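Local coordinates for endoglucanase, glycoside hydrolase family 5 protein (Cytophaga hutchinsonii, PDB 5IHS) that probably hydrolyses internal beta-1,4-glucosidic bonds of cellulose as a periplasmic TIM-barrel endoglucanase, and probably contributes to growth on crystalline cellulose, at residues K34-K38 / Q213-Y217; V37-Y41 / L238-A243; D93-E97 / A135-F139. All coordinates share one frame; numbering follows the deposited sequence.

Contact 1 (K34-K38 / Q213-Y217); sequences KLSVK and QNIMY
The CG2 methyl of V37 rests on the first part of the M216 side chain, its carbon 3.5 Å from M216 CG, which is tighter than an ordinary van der Waals contact. The two side chains cross obliquely. CG2 reaches this place because it stands anti to the carbonyl carbon of V37, beside the backbone N. Two residues earlier in the barrel segment, at N214, the contact turns polar. OD1 of N214 accepts the backbone N-H of V37 at 3.0 Å, in a fairly straight bond (162° at the hydrogen), and also takes Q213 NE2 at 2.8 Å. Neither donor lies in the carbonyl plane; they arrive over opposite faces of the amide. S36 CB lies close beside the same group, 3.3 Å from N214 OD1. N214 ND2 is turned to T188 O, which fixes the amide at its other end. A water adds a second bridge, giving a hydrogen to V37 O and accepting one from N214 N, each at 2.9 Å. The arrangement sets the N-terminal hairpin strand 35-38 nearly at right angles to the entry of barrel strand 215-221, and M42 of the partner hairpin strand also touches M216. The chemistry thus implies a divided interface: one direct bond to the buried N214 carbonyl, backed by a water bridge, ties the hairpin strand in place beside an apolar V37-M216 contact.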
# COMPACT_ATOMS: atom_id res chain seq x y z
N LYS A 34 2.16 -5.67 -16.79
CA LYS A 34 3.32 -5.36 -15.96
C LYS A 34 3.42 -3.86 -15.75
O LYS A 34 3.28 -3.07 -16.70
CB LYS A 34 4.59 -5.84 -16.66
CG LYS A 34 4.74 -7.35 -16.75
CD LYS A 34 5.99 -7.71 -17.55
CE LYS A 34 6.30 -9.19 -17.53
NZ LYS A 34 7.53 -9.45 -18.32
N LEU A 35 3.71 -3.46 -14.52
CA LEU A 35 3.84 -2.07 -14.13
C LEU A 35 5.30 -1.65 -14.06
O LEU A 35 6.19 -2.45 -13.76
CB LEU A 35 3.19 -1.84 -12.76
CG LEU A 35 1.73 -2.26 -12.67
CD1 LEU A 35 1.23 -2.02 -11.25
CD2 LEU A 35 0.84 -1.53 -13.67
N SER A 36 5.54 -0.37 -14.33
CA SER A 36 6.87 0.19 -14.24
C SER A 36 6.73 1.67 -13.90
O SER A 36 5.63 2.19 -13.75
CB SER A 36 7.66 -0.05 -15.53
OG SER A 36 6.97 0.52 -16.60
N VAL A 37 7.87 2.35 -13.77
CA VAL A 37 7.90 3.75 -13.38
C VAL A 37 8.56 4.55 -14.49
O VAL A 37 9.63 4.17 -14.96
CB VAL A 37 8.65 3.95 -12.04
CG1 VAL A 37 8.68 5.43 -11.65
CG2 VAL A 37 8.01 3.11 -10.94
N LYS A 38 7.92 5.66 -14.88
CA LYS A 38 8.48 6.62 -15.82
C LYS A 38 8.31 8.01 -15.20
O LYS A 38 7.19 8.51 -15.09
CB LYS A 38 7.75 6.54 -17.16
CG LYS A 38 8.12 7.60 -18.18
CD LYS A 38 9.58 7.53 -18.58
CE LYS A 38 9.88 8.43 -19.77
NZ LYS A 38 9.34 7.85 -21.03
N GLN A 213 15.88 0.99 -11.42
CA GLN A 213 14.65 0.91 -12.19
C GLN A 213 13.43 0.61 -11.31
O GLN A 213 13.49 -0.23 -10.41
CB GLN A 213 14.81 -0.20 -13.22
CG GLN A 213 13.67 -0.35 -14.19
CD GLN A 213 13.62 0.77 -15.21
OE1 GLN A 213 14.66 1.29 -15.64
NE2 GLN A 213 12.40 1.16 -15.61
N ASN A 214 12.31 1.27 -11.61
CA ASN A 214 10.99 0.92 -11.08
C ASN A 214 10.92 0.99 -9.55
O ASN A 214 10.35 0.11 -8.90
CB ASN A 214 10.51 -0.42 -11.63
CG ASN A 214 10.32 -0.36 -13.13
OD1 ASN A 214 10.34 0.71 -13.73
ND2 ASN A 214 10.15 -1.52 -13.74
N ILE A 215 11.45 2.09 -9.00
CA ILE A 215 11.36 2.42 -7.58
C ILE A 215 10.39 3.60 -7.41
O ILE A 215 10.45 4.58 -8.16
CB ILE A 215 12.74 2.78 -6.99
CG1 ILE A 215 13.79 1.71 -7.30
CG2 ILE A 215 12.63 3.04 -5.48
CD1 ILE A 215 13.45 0.32 -6.78
N MET A 216 9.51 3.48 -6.42
CA MET A 216 8.64 4.57 -6.00
C MET A 216 8.85 4.81 -4.51
O MET A 216 9.48 4.01 -3.81
CB MET A 216 7.17 4.23 -6.27
CG MET A 216 6.89 3.88 -7.73
SD MET A 216 5.17 3.45 -8.07
CE MET A 216 4.45 5.07 -8.23
N TYR A 217 8.28 5.91 -4.02
CA TYR A 217 8.49 6.35 -2.64
C TYR A 217 7.16 6.57 -1.95
O TYR A 217 6.20 7.09 -2.53
CB TYR A 217 9.37 7.62 -2.61
CG TYR A 217 10.67 7.37 -3.34
CD1 TYR A 217 10.76 7.53 -4.70
CD2 TYR A 217 11.79 6.90 -2.67
CE1 TYR A 217 11.92 7.25 -5.39
CE2 TYR A 217 12.97 6.62 -3.34
CZ TYR A 217 13.03 6.79 -4.70
OH TYR A 217 14.20 6.51 -5.37
O HOH W 1 12.10 3.48 -13.55

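Contact 2 (V37-Y41 / L238-A243); sequences VKGNY and LDMGIA
The carbonyl oxygen of L238 is gripped by two donors, N40 ND2 from the hairpin at 3.0 Å and the backbone N of G241 from its own chain at 2.9 Å. N40 approaches in the carbonyl plane, on a lone pair. The second hydrogen of ND2 goes to I242 O at 2.9 Å, and here the geometry reverses: I242 O lies almost in the plane of the N40 amide, but the nitrogen stands above the plane of the I242 carbonyl. CG of N40 is anti to its own carbonyl carbon (chi1 -63°), which carries the amide across to both oxygens, with L238 CD2 alongside ND2. What is being tied is the C-terminus of helix 228-239, closed by a Schellman motif in which G241 has positive phi, followed by the short turn that leads into barrel strand 244-249. The other partner is the type II' beta turn K38-Y41 of the N-terminal hairpin, with G39 and N40 at its two central positions and Y41 N bonded back to K38 O. A leucine in place of N40 would probably leave I242 O without this mate and strip L238 O of one of these two donors, letting the hairpin tip shift against the helix end. Next to these bonds, the A243 methyl packs against the turn itself: CB lies 3.5 Å from G39 O and 3.7 Å from the carbonyl carbon of N40. V37 CG1, 3.8 Å from A243 CB, adds a purely apolar contact on strand 35-38.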
# COMPACT_ATOMS: atom_id res chain seq x y z
N VAL A 37 7.87 2.35 -13.77
CA VAL A 37 7.90 3.75 -13.38
C VAL A 37 8.56 4.55 -14.49
O VAL A 37 9.63 4.17 -14.96
CB VAL A 37 8.65 3.95 -12.04
CG1 VAL A 37 8.68 5.43 -11.65
CG2 VAL A 37 8.01 3.11 -10.94
N LYS A 38 7.92 5.66 -14.88
CA LYS A 38 8.48 6.62 -15.82
C LYS A 38 8.31 8.01 -15.20
O LYS A 38 7.19 8.51 -15.09
CB LYS A 38 7.75 6.54 -17.16
CG LYS A 38 8.12 7.60 -18.18
CD LYS A 38 9.58 7.53 -18.58
CE LYS A 38 9.88 8.43 -19.77
NZ LYS A 38 9.34 7.85 -21.03
N GLY A 39 9.42 8.63 -14.79
CA GLY A 39 9.35 9.94 -14.17
C GLY A 39 8.46 9.93 -12.94
O GLY A 39 8.66 9.14 -12.01
N ASN A 40 7.46 10.81 -12.94
CA ASN A 40 6.54 10.94 -11.81
C ASN A 40 5.42 9.90 -11.84
O ASN A 40 4.53 9.97 -10.98
CB ASN A 40 5.84 12.31 -11.81
CG ASN A 40 6.78 13.49 -11.62
OD1 ASN A 40 6.63 14.50 -12.33
ND2 ASN A 40 7.69 13.41 -10.68
N TYR A 41 5.41 8.96 -12.79
CA TYR A 41 4.22 8.16 -13.07
C TYR A 41 4.47 6.67 -13.03
O TYR A 41 5.54 6.17 -13.38
CB TYR A 41 3.64 8.53 -14.44
CG TYR A 41 3.14 9.95 -14.42
CD1 TYR A 41 1.90 10.25 -13.87
CD2 TYR A 41 3.91 11.00 -14.89
CE1 TYR A 41 1.43 11.54 -13.80
CE2 TYR A 41 3.46 12.30 -14.82
CZ TYR A 41 2.21 12.57 -14.27
OH TYR A 41 1.74 13.86 -14.20
N LEU A 238 7.63 15.71 -6.31
CA LEU A 238 7.34 15.52 -7.73
C LEU A 238 8.17 16.46 -8.59
O LEU A 238 8.67 16.07 -9.66
CB LEU A 238 5.84 15.74 -7.97
CG LEU A 238 4.89 14.78 -7.26
CD1 LEU A 238 3.45 15.22 -7.49
CD2 LEU A 238 5.09 13.36 -7.71
N ASP A 239 8.35 17.70 -8.13
CA ASP A 239 9.16 18.67 -8.87
C ASP A 239 10.59 18.16 -9.05
O ASP A 239 11.27 18.53 -10.02
CB ASP A 239 9.24 19.98 -8.09
CG ASP A 239 7.93 20.74 -8.04
OD1 ASP A 239 6.98 20.42 -8.79
OD2 ASP A 239 7.87 21.71 -7.24
N MET A 240 11.07 17.38 -8.10
CA MET A 240 12.42 16.85 -8.10
C MET A 240 12.53 15.54 -8.87
O MET A 240 13.63 15.00 -9.00
CB MET A 240 12.90 16.70 -6.64
CG MET A 240 12.96 18.04 -5.79
SD MET A 240 12.94 17.95 -3.94
CE MET A 240 14.61 17.38 -3.66
N GLY A 241 11.40 15.02 -9.37
CA GLY A 241 11.40 13.96 -10.37
C GLY A 241 11.07 12.55 -9.93
O GLY A 241 11.18 11.63 -10.75
N ILE A 242 10.67 12.34 -8.67
CA ILE A 242 10.36 10.99 -8.20
C ILE A 242 8.87 10.70 -8.32
O ILE A 242 8.04 11.60 -8.50
CB ILE A 242 10.90 10.70 -6.78
CG1 ILE A 242 10.28 11.62 -5.73
CG2 ILE A 242 12.43 10.76 -6.75
CD1 ILE A 242 10.51 11.16 -4.28
N ALA A 243 8.52 9.42 -8.21
CA ALA A 243 7.15 8.95 -8.22
C ALA A 243 6.74 8.50 -6.83
O ALA A 243 7.50 7.79 -6.15
CB ALA A 243 6.99 7.78 -9.20

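Contact 3 (D93-E97 / A135-F139); sequences DGYLE and AAQRF
Y95 and F139 meet as a T-shaped pair, the edge of the F139 ring directed at the face of Y95. Their centroids are 5.1 Å apart and the planes are inclined at 63°, well short of a perpendicular T. The approach is also displaced toward the phenol end: F139 CD1 lies 3.8 Å from Y95 CE1, and F139 CB comes to 3.5 Å from Y95 OH. Each ring has CG anti to its backbone N (chi1 173° for Y95 and 172° for F139), and the two side chains extend toward one another from loop and helix. At the edge of the tyrosine ring, near its plane, lies the carbonyl oxygen of A135, 3.9 Å from CE2; that oxygen already accepts the helical bond from F139 N. L96 completes the apolar contact through CD2, pressed to 3.5 Å from A135 CB, a close approach. Beyond the phenol, a water stands 3.1 Å from Y95 OH, on the side of the R138 guanidinium. The contact packs the loop that follows barrel strand 83-89 onto the first turns of helix 133-147; M88 of that strand touches both aromatic side chains, and Y124 of strand 119-125 touches Y95 and L96. Its chemistry implies a join made chiefly by ring and methyl surfaces, in which the tyrosine buries its ring against the helix while presenting its hydroxyl to water beside an arginine.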
# COMPACT_ATOMS: atom_id res chain seq x y z
N ASP A 93 5.36 -9.46 18.03
CA ASP A 93 4.76 -10.77 17.81
C ASP A 93 4.32 -10.96 16.36
O ASP A 93 3.33 -11.64 16.08
CB ASP A 93 3.59 -11.04 18.76
CG ASP A 93 4.03 -11.21 20.20
OD1 ASP A 93 5.04 -11.91 20.44
OD2 ASP A 93 3.37 -10.63 21.09
N GLY A 94 5.05 -10.35 15.44
CA GLY A 94 4.81 -10.50 14.02
C GLY A 94 5.80 -11.45 13.38
O GLY A 94 6.17 -12.47 13.96
N TYR A 95 6.25 -11.08 12.18
CA TYR A 95 7.09 -11.95 11.36
C TYR A 95 8.40 -12.34 12.04
O TYR A 95 8.87 -13.47 11.88
CB TYR A 95 7.36 -11.25 10.02
CG TYR A 95 8.35 -11.98 9.15
CD1 TYR A 95 7.96 -13.12 8.46
CD2 TYR A 95 9.67 -11.55 9.02
CE1 TYR A 95 8.85 -13.82 7.66
CE2 TYR A 95 10.57 -12.26 8.23
CZ TYR A 95 10.14 -13.40 7.56
OH TYR A 95 11.04 -14.09 6.78
N LEU A 96 9.04 -11.42 12.77
CA LEU A 96 10.33 -11.79 13.36
C LEU A 96 10.17 -12.96 14.34
O LEU A 96 11.03 -13.84 14.40
CB LEU A 96 10.99 -10.60 14.05
CG LEU A 96 11.40 -9.44 13.12
CD1 LEU A 96 11.99 -8.31 13.94
CD2 LEU A 96 12.36 -9.89 12.03
N GLU A 97 9.08 -12.98 15.10
CA GLU A 97 8.84 -14.05 16.07
C GLU A 97 8.12 -15.24 15.46
O GLU A 97 8.35 -16.38 15.89
CB GLU A 97 7.99 -13.51 17.22
CG GLU A 97 8.73 -12.57 18.13
CD GLU A 97 9.16 -13.24 19.41
OE1 GLU A 97 9.68 -14.37 19.33
OE2 GLU A 97 8.96 -12.64 20.48
N ALA A 135 16.74 -10.44 8.27
CA ALA A 135 15.38 -10.98 8.28
C ALA A 135 14.57 -10.43 7.11
O ALA A 135 13.84 -11.17 6.44
CB ALA A 135 14.71 -10.65 9.61
N ALA A 136 14.69 -9.13 6.85
CA ALA A 136 13.94 -8.51 5.76
C ALA A 136 14.40 -9.03 4.40
O ALA A 136 13.58 -9.30 3.52
CB ALA A 136 14.09 -7.00 5.83
N GLN A 137 15.72 -9.15 4.22
CA GLN A 137 16.26 -9.66 2.97
C GLN A 137 15.80 -11.09 2.73
O GLN A 137 15.47 -11.46 1.60
CB GLN A 137 17.78 -9.58 3.00
CG GLN A 137 18.31 -8.16 2.87
CD GLN A 137 19.82 -8.09 2.98
OE1 GLN A 137 20.52 -9.11 2.89
NE2 GLN A 137 20.34 -6.89 3.17
N ARG A 138 15.76 -11.90 3.79
CA ARG A 138 15.32 -13.29 3.65
C ARG A 138 13.87 -13.34 3.20
O ARG A 138 13.51 -14.08 2.27
CB ARG A 138 15.51 -14.02 4.99
CG ARG A 138 15.14 -15.49 4.96
CD ARG A 138 15.63 -16.23 6.22
NE ARG A 138 15.08 -15.69 7.46
CZ ARG A 138 15.77 -14.99 8.37
NH1 ARG A 138 15.15 -14.55 9.47
NH2 ARG A 138 17.05 -14.71 8.21
N PHE A 139 13.01 -12.55 3.86
CA PHE A 139 11.59 -12.52 3.52
C PHE A 139 11.39 -12.11 2.07
O PHE A 139 10.66 -12.76 1.31
CB PHE A 139 10.86 -11.55 4.44
CG PHE A 139 9.44 -11.32 4.04
CD1 PHE A 139 8.49 -12.32 4.22
CD2 PHE A 139 9.04 -10.12 3.47
CE1 PHE A 139 7.17 -12.12 3.84
CE2 PHE A 139 7.72 -9.92 3.08
CZ PHE A 139 6.79 -10.93 3.27
O HOH W 2 12.83 -15.05 9.06

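Contacts 1 and 2 are neighbours, their centres about 9 Å apart. They share V37 of strand 35-38, and a probable hydrogen bond from Y217 N to A243 O (2.9 Å) joins their barrel-side segments. Together they seat the N-terminal hairpin against the N-terminal end of the barrel, where strands 215-221 and 244-249 begin. Contact 3 lies at the other end, beyond the C-terminal end of strand 83-89; its centre is about 25 Å from that of contact 1 and 31 Å from that of contact 2. In family 5 enzymes the catalytic centre sits at these C-terminal strand ends, consistent with contact 3 being on the active-site side.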